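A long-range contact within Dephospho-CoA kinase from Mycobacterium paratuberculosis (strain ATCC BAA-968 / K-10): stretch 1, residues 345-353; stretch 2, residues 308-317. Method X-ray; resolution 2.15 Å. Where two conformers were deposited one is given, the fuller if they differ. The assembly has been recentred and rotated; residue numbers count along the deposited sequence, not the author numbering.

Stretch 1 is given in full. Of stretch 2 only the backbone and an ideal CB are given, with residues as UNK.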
ATOM      1  N   VAL A 345     -13.264  15.579  -8.774  1.00 31.15           N
ATOM      2  CA  VAL A 345     -13.344  16.886  -8.129  1.00 30.86           C
ATOM      3  C   VAL A 345     -14.540  16.924  -7.180  1.00 33.38           C
ATOM      4  O   VAL A 345     -15.660  16.565  -7.560  1.00 33.59           O
ATOM      5  CB  VAL A 345     -13.440  18.007  -9.180  1.00 29.72           C
ATOM      6  CG1 VAL A 345     -13.632  19.380  -8.499  1.00 36.99           C
ATOM      7  CG2 VAL A 345     -12.180  18.025 -10.080  1.00 30.06           C
ATOM      8  N   ASP A 346     -14.296  17.396  -5.960  1.00 31.90           N
ATOM      9  CA  ASP A 346     -15.275  17.617  -4.894  1.00 31.84           C
ATOM     10  C   ASP A 346     -16.581  18.229  -5.398  1.00 35.10           C
ATOM     11  O   ASP A 346     -16.603  19.372  -5.857  1.00 33.09           O
ATOM     12  CB  ASP A 346     -14.637  18.558  -3.856  1.00 33.10           C
ATOM     13  CG  ASP A 346     -15.472  18.685  -2.564  1.00 44.06           C
ATOM     14  OD1 ASP A 346     -16.211  17.738  -2.235  1.00 41.62           O
ATOM     15  OD2 ASP A 346     -15.386  19.743  -1.897  1.00 49.53           O
ATOM     16  N   GLY A 347     -17.682  17.482  -5.282  1.00 32.75           N
ATOM     17  CA  GLY A 347     -18.994  17.968  -5.650  1.00 33.70           C
ATOM     18  C   GLY A 347     -19.414  17.700  -7.090  1.00 35.28           C
ATOM     19  O   GLY A 347     -20.609  17.759  -7.392  1.00 34.90           O
ATOM     20  N   TRP A 348     -18.478  17.415  -7.991  1.00 33.65           N
ATOM     21  CA  TRP A 348     -18.859  17.134  -9.373  1.00 39.31           C
ATOM     22  C   TRP A 348     -19.654  15.828  -9.458  1.00 35.00           C
ATOM     23  O   TRP A 348     -19.504  14.947  -8.609  1.00 31.82           O
ATOM     24  CB  TRP A 348     -17.624  17.050 -10.262  1.00 30.23           C
ATOM     25  CG  TRP A 348     -16.965  18.390 -10.516  1.00 35.48           C
ATOM     26  CD1 TRP A 348     -17.187  19.578  -9.848  1.00 34.14           C
ATOM     27  CD2 TRP A 348     -15.940  18.655 -11.476  1.00 31.23           C
ATOM     28  NE1 TRP A 348     -16.370  20.565 -10.360  1.00 34.47           N
ATOM     29  CE2 TRP A 348     -15.591  20.023 -11.354  1.00 33.57           C
ATOM     30  CE3 TRP A 348     -15.281  17.865 -12.431  1.00 33.96           C
ATOM     31  CZ2 TRP A 348     -14.624  20.624 -12.168  1.00 35.14           C
ATOM     32  CZ3 TRP A 348     -14.303  18.463 -13.235  1.00 32.92           C
ATOM     33  CH2 TRP A 348     -13.987  19.831 -13.096  1.00 32.86           C
ATOM     34  N   PRO A 349     -20.483  15.671 -10.497  1.00 29.42           N
ATOM     35  CA  PRO A 349     -21.397  14.509 -10.531  1.00 35.41           C
ATOM     36  C   PRO A 349     -20.712  13.147 -10.454  1.00 32.38           C
ATOM     37  O   PRO A 349     -21.238  12.249  -9.783  1.00 32.73           O
ATOM     38  CB  PRO A 349     -22.154  14.687 -11.862  1.00 30.74           C
ATOM     39  CG  PRO A 349     -21.355  15.705 -12.641  1.00 42.53           C
ATOM     40  CD  PRO A 349     -20.694  16.584 -11.632  1.00 33.62           C
ATOM     41  N   GLY A 350     -19.573  12.943 -11.125  1.00 33.62           N
ATOM     42  CA  GLY A 350     -18.922  11.637 -11.034  1.00 29.93           C
ATOM     43  C   GLY A 350     -18.383  11.345  -9.641  1.00 28.54           C
ATOM     44  O   GLY A 350     -18.458  10.206  -9.149  1.00 32.29           O
ATOM     45  N   GLN A 351     -17.835  12.373  -8.986  1.00 30.39           N
ATOM     46  CA  GLN A 351     -17.381  12.265  -7.595  1.00 28.68           C
ATOM     47  C   GLN A 351     -18.519  11.878  -6.656  1.00 33.33           C
ATOM     48  O   GLN A 351     -18.346  11.058  -5.743  1.00 30.27           O
ATOM     49  CB  GLN A 351     -16.755  13.604  -7.179  1.00 28.22           C
ATOM     50  CG  GLN A 351     -16.033  13.623  -5.817  1.00 31.75           C
ATOM     51  CD  GLN A 351     -16.972  13.965  -4.667  1.00 37.92           C
ATOM     52  OE1 GLN A 351     -18.006  14.609  -4.867  1.00 31.62           O
ATOM     53  NE2 GLN A 351     -16.606  13.552  -3.455  1.00 30.11           N
ATOM     54  N   GLN A 352     -19.699  12.463  -6.857  1.00 32.97           N
ATOM     55  CA  GLN A 352     -20.825  12.140  -5.980  1.00 33.52           C
ATOM     56  C   GLN A 352     -21.357  10.742  -6.268  1.00 32.22           C
ATOM     57  O   GLN A 352     -21.620   9.962  -5.343  1.00 32.18           O
ATOM     58  CB  GLN A 352     -21.918  13.191  -6.161  1.00 34.25           C
ATOM     59  CG  GLN A 352     -21.434  14.601  -5.833  1.00 35.39           C
ATOM     60  CD  GLN A 352     -21.689  14.945  -4.395  1.00 40.12           C
ATOM     61  OE1 GLN A 352     -22.842  14.989  -3.970  1.00 39.45           O
ATOM     62  NE2 GLN A 352     -20.618  15.169  -3.617  1.00 35.87           N
ATOM     63  N   PHE A 353     -21.485  10.403  -7.553  1.00 30.99           N
ATOM     64  CA  PHE A 353     -22.074   9.129  -7.940  1.00 33.69           C
ATOM     65  C   PHE A 353     -21.230   7.947  -7.473  1.00 30.68           C
ATOM     66  O   PHE A 353     -21.785   6.906  -7.102  1.00 31.46           O
ATOM     67  CB  PHE A 353     -22.266   9.082  -9.464  1.00 30.50           C
ATOM     68  CG  PHE A 353     -22.983   7.852  -9.930  1.00 31.97           C
ATOM     69  CD1 PHE A 353     -24.181   7.462  -9.315  1.00 33.41           C
ATOM     70  CD2 PHE A 353     -22.468   7.078 -10.967  1.00 32.47           C
ATOM     71  CE1 PHE A 353     -24.853   6.323  -9.728  1.00 39.05           C
ATOM     72  CE2 PHE A 353     -23.147   5.947 -11.402  1.00 38.19           C
ATOM     73  CZ  PHE A 353     -24.342   5.562 -10.780  1.00 38.18           C
ATOM     74  N   UNK A 308     -28.945  15.425 -17.205  1.00 39.62           N
ATOM     75  CA  UNK A 308     -29.464  15.909 -15.923  1.00 44.32           C
ATOM     76  C   UNK A 308     -28.588  15.413 -14.778  1.00 42.50           C
ATOM     77  O   UNK A 308     -29.026  14.676 -13.892  1.00 40.63           O
ATOM     78  CB  UNK A 308     -30.911  15.456 -15.719  1.00 44.32           C
ATOM     79  N   UNK A 309     -27.316  15.818 -14.843  1.00 41.30           N
ATOM     80  CA  UNK A 309     -26.317  15.422 -13.858  1.00 41.58           C
ATOM     81  C   UNK A 309     -26.700  15.910 -12.466  1.00 44.01           C
ATOM     82  O   UNK A 309     -27.206  17.023 -12.297  1.00 44.23           O
ATOM     83  CB  UNK A 309     -24.940  15.964 -14.247  1.00 41.58           C
ATOM     84  N   UNK A 310     -26.429  15.085 -11.460  1.00 39.60           N
ATOM     85  CA  UNK A 310     -26.896  15.353 -10.108  1.00 40.91           C
ATOM     86  C   UNK A 310     -25.731  15.495  -9.136  1.00 37.38           C
ATOM     87  O   UNK A 310     -24.684  14.864  -9.294  1.00 36.79           O
ATOM     88  CB  UNK A 310     -27.836  14.240  -9.642  1.00 40.91           C
ATOM     89  N   UNK A 311     -25.936  16.321  -8.112  1.00 41.13           N
ATOM     90  CA  UNK A 311     -24.984  16.467  -7.017  1.00 37.25           C
ATOM     91  C   UNK A 311     -25.739  16.901  -5.773  1.00 39.43           C
ATOM     92  O   UNK A 311     -26.787  17.551  -5.875  1.00 40.40           O
ATOM     93  CB  UNK A 311     -23.883  17.470  -7.367  1.00 37.25           C
ATOM     94  N   UNK A 312     -25.198  16.552  -4.593  1.00 40.63           N
ATOM     95  CA  UNK A 312     -25.718  17.166  -3.370  1.00 48.13           C
ATOM     96  C   UNK A 312     -25.107  18.537  -3.112  1.00 48.10           C
ATOM     97  O   UNK A 312     -25.488  19.195  -2.139  1.00 50.26           O
ATOM     98  CB  UNK A 312     -25.457  16.252  -2.171  1.00 48.13           C
ATOM     99  N   UNK A 313     -24.161  18.967  -3.941  1.00 43.90           N
ATOM    100  CA  UNK A 313     -23.617  20.317  -3.873  1.00 44.92           C
ATOM    101  C   UNK A 313     -24.369  21.163  -4.893  1.00 48.42           C
ATOM    102  O   UNK A 313     -24.366  20.855  -6.089  1.00 44.62           O
ATOM    103  CB  UNK A 313     -22.110  20.332  -4.135  1.00 44.92           C
ATOM    104  N   UNK A 314     -25.015  22.233  -4.422  1.00 45.06           N
ATOM    105  CA  UNK A 314     -26.074  22.863  -5.204  1.00 49.03           C
ATOM    106  C   UNK A 314     -25.582  23.368  -6.554  1.00 50.28           C
ATOM    107  O   UNK A 314     -26.257  23.177  -7.571  1.00 52.76           O
ATOM    108  CB  UNK A 314     -26.685  24.022  -4.414  1.00 49.03           C
ATOM    109  N   UNK A 315     -24.414  24.010  -6.598  1.00 51.64           N
ATOM    110  CA  UNK A 315     -23.958  24.617  -7.842  0.54 51.93           C
ATOM    111  C   UNK A 315     -23.584  23.593  -8.906  1.00 45.73           C
ATOM    112  O   UNK A 315     -23.347  23.973 -10.053  1.00 48.21           O
ATOM    113  CB  UNK A 315     -22.757  25.523  -7.563  0.54 51.93           C
ATOM    114  N   UNK A 316     -23.511  22.314  -8.568  1.00 41.37           N
ATOM    115  CA  UNK A 316     -23.250  21.301  -9.586  1.00 43.42           C
ATOM    116  C   UNK A 316     -24.469  20.436  -9.878  1.00 42.74           C
ATOM    117  O   UNK A 316     -24.369  19.510 -10.678  1.00 44.96           O
ATOM    118  CB  UNK A 316     -22.084  20.412  -9.149  1.00 43.42           C
ATOM    119  N   UNK A 317     -25.604  20.694  -9.229  1.00 42.64           N
ATOM    120  CA  UNK A 317     -26.802  19.880  -9.381  1.00 50.93           C
ATOM    121  C   UNK A 317     -27.602  20.340 -10.591  1.00 58.18           C
ATOM    122  O   UNK A 317     -27.696  21.543 -10.868  1.00 49.10           O
ATOM    123  CB  UNK A 317     -27.662  19.943  -8.117  1.00 50.93           C
TER

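Position 308 lies beyond the reach of stretch 1, and its positive phi and psi (44/60) suit glycine, asparagine or aspartate best; it is Asp-308.

At 309 the CA-to-CB bond points toward stretch 1, and the ideal CB already stands 3.9 Å from CB of Pro-349. That leaves little room on this line, so a small apolar residue suits. Ala-309 makes the contact with its methyl group alone.

Position 310 turns its CB away, so stretch 1 meets it through the backbone: its O lies 3.5 Å from CA of Pro-349, a CA-H...O contact, and a water donates to both this O and O of Pro-349. Many side chains would do. Arg-310 reaches back within its own stretch, its NE forming a salt bridge with OD1 of residue 317 at 2.8 Å.

The CB of 311 points toward stretch 1, a tight 3.3 Å from O of Gly-347, an acceptor in need of a donor. Such closeness calls for a short side chain with a hydroxyl: serine naturally, threonine possibly. Ser-311, chi1 t, donates from OG to O of Gly-347 at 2.6 Å, and the same OG accepts from N of residue 313 at 3.0 Å.

At 312 the CB points sideways, 3.4 Å from OE1 of Gln-352, which already accepts from the backbone N of 312 at 2.9 Å. A short hydroxyl side chain could add a second donor. In Thr-312, chi1 p, OG1 donates to OE1 of Gln-352 at 2.7 Å, so one carbonyl oxygen holds both backbone and side chain.

Position 313 points toward CA of Gly-347, 4.2 Å from the ideal CB. A modest apolar side chain fits against this bare backbone; Val-313 brings CG2 to 3.9 Å from that CA.

Positions 314 and 315 begin a 3-10 segment and leave stretch 1 largely alone, so polar residues are acceptable: the poorly ordered Glu-314, and Arg-315, deposited in two conformers.

At 316 the CB points toward stretch 1, 3.5 Å from O of Gly-347, with the indole of Trp-348 beyond. A long, flat side chain is called for, and phenylalanine or tyrosine would suit. Tyr-316 offers its ring face to the indole edge, its centroid 4.6 Å from that of the five-membered ring of Trp-348, planes at 66°. Its OH meets two waters, which connect it to O of Asp-346 and NE1 of Trp-348.

Position 317 points away, but its CB lies near the backbone N of 311, a donor, so a short acceptor such as aspartate or asparagine suits. Asp-317 accepts through OD1 from N of Ser-311 at 3.0 Å, besides its bridge to Arg-310.

Stretch 2, residues 308-317: DARSTVERYD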
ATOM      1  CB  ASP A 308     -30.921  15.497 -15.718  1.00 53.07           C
ATOM      2  CG  ASP A 308     -31.560  16.186 -14.515  1.00 64.55           C
ATOM      3  OD1 ASP A 308     -31.033  17.228 -14.061  1.00 66.27           O
ATOM      4  OD2 ASP A 308     -32.585  15.678 -14.007  1.00 64.69           O
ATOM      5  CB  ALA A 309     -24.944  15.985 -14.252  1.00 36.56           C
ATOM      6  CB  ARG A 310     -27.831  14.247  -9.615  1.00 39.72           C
ATOM      7  CG  ARG A 310     -29.032  13.997 -10.503  1.00 35.90           C
ATOM      8  CD  ARG A 310     -30.006  15.160 -10.449  1.00 41.53           C
ATOM      9  NE  ARG A 310     -30.214  15.628  -9.083  1.00 46.80           N
ATOM     10  CZ  ARG A 310     -31.093  15.102  -8.232  1.00 50.74           C
ATOM     11  NH1 ARG A 310     -31.856  14.077  -8.595  1.00 50.05           N
ATOM     12  NH2 ARG A 310     -31.206  15.603  -7.013  1.00 48.16           N
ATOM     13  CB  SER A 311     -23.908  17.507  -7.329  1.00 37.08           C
ATOM     14  OG  SER A 311     -22.968  17.594  -6.268  1.00 35.35           O
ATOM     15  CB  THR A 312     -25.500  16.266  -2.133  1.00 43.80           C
ATOM     16  OG1 THR A 312     -24.100  16.083  -1.867  1.00 41.03           O
ATOM     17  CG2 THR A 312     -26.166  14.898  -2.320  1.00 41.64           C
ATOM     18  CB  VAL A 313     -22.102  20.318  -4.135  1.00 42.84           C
ATOM     19  CG1 VAL A 313     -21.571  21.757  -4.167  1.00 45.46           C
ATOM     20  CG2 VAL A 313     -21.396  19.523  -3.050  1.00 37.22           C
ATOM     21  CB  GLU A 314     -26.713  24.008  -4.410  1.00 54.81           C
ATOM     22  CG  GLU A 314     -27.832  24.711  -5.161  1.00 71.40           C
ATOM     23  CD  GLU A 314     -28.877  23.739  -5.683  1.00 88.21           C
ATOM     24  OE1 GLU A 314     -29.110  23.709  -6.914  1.00 94.26           O
ATOM     25  OE2 GLU A 314     -29.453  22.993  -4.860  1.00 90.97           O
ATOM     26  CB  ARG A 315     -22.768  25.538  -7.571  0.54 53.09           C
ATOM     27  CG  ARG A 315     -21.538  24.849  -6.989  0.54 49.09           C
ATOM     28  CD  ARG A 315     -20.491  25.892  -6.612  0.54 52.37           C
ATOM     29  NE  ARG A 315     -19.243  25.279  -6.162  0.54 50.76           N
ATOM     30  CZ  ARG A 315     -19.018  24.867  -4.920  0.54 43.00           C
ATOM     31  NH1 ARG A 315     -19.963  24.999  -4.000  0.54 45.14           N
ATOM     32  NH2 ARG A 315     -17.853  24.322  -4.602  0.54 46.33           N
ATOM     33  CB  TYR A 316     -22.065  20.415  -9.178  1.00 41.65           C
ATOM     34  CG  TYR A 316     -20.806  21.198  -8.849  1.00 45.99           C
ATOM     35  CD1 TYR A 316     -20.171  21.976  -9.816  1.00 42.05           C
ATOM     36  CD2 TYR A 316     -20.263  21.173  -7.566  1.00 40.93           C
ATOM     37  CE1 TYR A 316     -19.015  22.691  -9.518  1.00 42.66           C
ATOM     38  CE2 TYR A 316     -19.113  21.888  -7.255  1.00 42.36           C
ATOM     39  CZ  TYR A 316     -18.494  22.643  -8.237  1.00 46.39           C
ATOM     40  OH  TYR A 316     -17.357  23.357  -7.942  1.00 43.65           O
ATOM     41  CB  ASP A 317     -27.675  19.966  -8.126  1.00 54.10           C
ATOM     42  CG  ASP A 317     -28.680  18.819  -8.018  1.00 57.34           C
ATOM     43  OD1 ASP A 317     -28.500  17.785  -8.692  1.00 48.12           O
ATOM     44  OD2 ASP A 317     -29.647  18.945  -7.235  1.00 62.25           O
TER
HETATM   45  O   HOH W   1     -23.994  12.342  -9.957  1.00 30.23           O
HETATM   46  O   HOH W   2     -15.740  22.000  -6.103  1.00 44.52           O
HETATM   47  O   HOH W   3     -15.342  23.610  -9.864  1.00 52.94           O
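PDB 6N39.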